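Local atomic coordinates of phosphatidylinositide phosphatase SAC2 (Homo sapiens, PDB entry 4XUU), a protein that mainly removes the 4-phosphate from phosphatidylinositol 4-phosphate, probably in endocytic recycling, and forms homodimers, here represented by its hSac2 domain. Residues 30-35 / 115-120. Numbering follows the deposited sequence.
Sequences WALIDC and HTLRAV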
# COMPACT_ATOMS: atom_id res chain seq x y z
N TRP A 30 1.32 16.44 11.26
CA TRP A 30 -0.01 15.82 11.19
C TRP A 30 -0.77 15.95 12.51
O TRP A 30 -0.19 15.82 13.59
CB TRP A 30 0.10 14.34 10.81
CG TRP A 30 0.90 14.09 9.58
CD1 TRP A 30 0.42 13.94 8.31
CD2 TRP A 30 2.33 13.95 9.48
NE1 TRP A 30 1.46 13.73 7.43
CE2 TRP A 30 2.64 13.73 8.13
CE3 TRP A 30 3.37 13.99 10.42
CZ2 TRP A 30 3.95 13.56 7.68
CZ3 TRP A 30 4.68 13.82 9.98
CH2 TRP A 30 4.96 13.60 8.62
N ALA A 31 -2.07 16.21 12.41
CA ALA A 31 -2.95 16.19 13.56
C ALA A 31 -3.40 14.76 13.79
O ALA A 31 -3.89 14.10 12.87
CB ALA A 31 -4.15 17.09 13.33
N LEU A 32 -3.23 14.27 15.02
CA LEU A 32 -3.60 12.90 15.36
C LEU A 32 -4.31 12.81 16.72
O LEU A 32 -4.54 13.83 17.38
CB LEU A 32 -2.37 11.98 15.33
CG LEU A 32 -1.56 11.86 14.03
CD1 LEU A 32 -0.21 11.20 14.29
CD2 LEU A 32 -2.32 11.10 12.94
N ILE A 33 -4.66 11.59 17.10
CA ILE A 33 -5.33 11.31 18.36
C ILE A 33 -4.59 10.19 19.08
O ILE A 33 -4.13 9.25 18.44
CB ILE A 33 -6.81 10.92 18.13
CG1 ILE A 33 -7.59 12.10 17.53
CG2 ILE A 33 -7.49 10.45 19.43
CD1 ILE A 33 -8.92 11.72 16.91
N ASP A 34 -4.45 10.33 20.40
CA ASP A 34 -3.88 9.29 21.26
C ASP A 34 -4.77 8.05 21.23
O ASP A 34 -5.97 8.13 21.46
CB ASP A 34 -3.74 9.82 22.69
CG ASP A 34 -3.03 8.85 23.63
OD1 ASP A 34 -2.30 7.95 23.17
OD2 ASP A 34 -3.18 9.02 24.86
N CYS A 35 -4.16 6.91 20.93
CA CYS A 35 -4.90 5.66 20.72
C CYS A 35 -4.89 4.73 21.94
O CYS A 35 -5.82 3.94 22.11
CB CYS A 35 -4.38 4.94 19.47
SG CYS A 35 -4.95 3.23 19.29
N HIS A 115 4.63 5.78 21.59
CA HIS A 115 3.44 6.57 21.36
C HIS A 115 2.51 5.77 20.47
O HIS A 115 2.95 5.20 19.48
CB HIS A 115 3.79 7.88 20.65
CG HIS A 115 4.74 8.74 21.42
ND1 HIS A 115 4.38 9.40 22.57
CD2 HIS A 115 6.04 9.05 21.20
CE1 HIS A 115 5.42 10.08 23.03
NE2 HIS A 115 6.43 9.88 22.21
N THR A 116 1.24 5.72 20.83
CA THR A 116 0.26 5.00 20.02
C THR A 116 -0.79 5.98 19.52
O THR A 116 -1.59 6.52 20.30
CB THR A 116 -0.39 3.84 20.79
OG1 THR A 116 0.64 3.08 21.45
CG2 THR A 116 -1.14 2.93 19.85
N LEU A 117 -0.77 6.21 18.21
CA LEU A 117 -1.54 7.28 17.60
C LEU A 117 -2.47 6.78 16.50
O LEU A 117 -2.21 5.74 15.89
CB LEU A 117 -0.59 8.35 17.05
CG LEU A 117 0.52 8.82 17.99
CD1 LEU A 117 1.58 9.64 17.26
CD2 LEU A 117 -0.04 9.59 19.19
N ARG A 118 -3.55 7.50 16.27
CA ARG A 118 -4.43 7.21 15.15
C ARG A 118 -4.91 8.50 14.49
O ARG A 118 -4.73 9.59 15.04
CB ARG A 118 -5.63 6.33 15.57
CG ARG A 118 -6.64 7.01 16.48
CD ARG A 118 -7.96 6.26 16.43
NE ARG A 118 -8.90 6.72 17.46
CZ ARG A 118 -9.96 7.49 17.22
NH1 ARG A 118 -10.25 7.89 15.99
NH2 ARG A 118 -10.74 7.85 18.23
N ALA A 119 -5.51 8.36 13.31
CA ALA A 119 -5.94 9.51 12.55
C ALA A 119 -7.38 9.88 12.87
O ALA A 119 -8.22 9.01 13.11
CB ALA A 119 -5.77 9.25 11.06
N VAL A 120 -7.66 11.18 12.90
CA VAL A 120 -9.02 11.68 13.08
C VAL A 120 -9.81 11.51 11.77
O VAL A 120 -9.48 12.12 10.76
CB VAL A 120 -9.05 13.16 13.60
CG1 VAL A 120 -7.91 14.01 12.98
CG2 VAL A 120 -10.41 13.81 13.38
O HOH W 1 0.15 7.43 22.71
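Ile33 and Arg118 form a hydrogen-bonded antiparallel pair inside the pleckstrin-homology-like sheet of the hSac2 domain, joining strand 26-34, with 48-54 beyond it, to strand 110-119, with 99-107 beyond, at a steep crossing of 119° between the short segments. Two backbone bonds hold this pair: Ile33 N to Arg118 O at 2.9 Å, and Arg118 N to Ile33 O at 2.8 Å. A third, from Cys35 N to Thr116 O, spans 2.7 Å, its donor tilted from the carbonyl plane. Beside it, one water donates a hydrogen bond to Asp34 OD1 and accepts one from Thr116 N, bridging the strands; the Thr116 hydroxyl itself is hydrogen-bonded to Asp36 and Arg102. Cys35, disulfide-bonded to Cys100, has SG anti to its backbone N (chi1 168°), which sets the sulfur against Thr116 CG2.

Leu32 crosses Leu117 at about a right angle, CD1 to CD1 at 3.8 Å, while its CD2 reaches Ala119; Ile135 of helix 129-145 also packs on Leu32. An alanine at Leu32 would probably open a gap beside Leu117 CD1. Ile33 shares its face with Arg118, and its CD1 meets Val120 CB at 3.6 Å. The same CD1 sits 4.0 Å above one guanidinium face of Arg118, offset toward its rim.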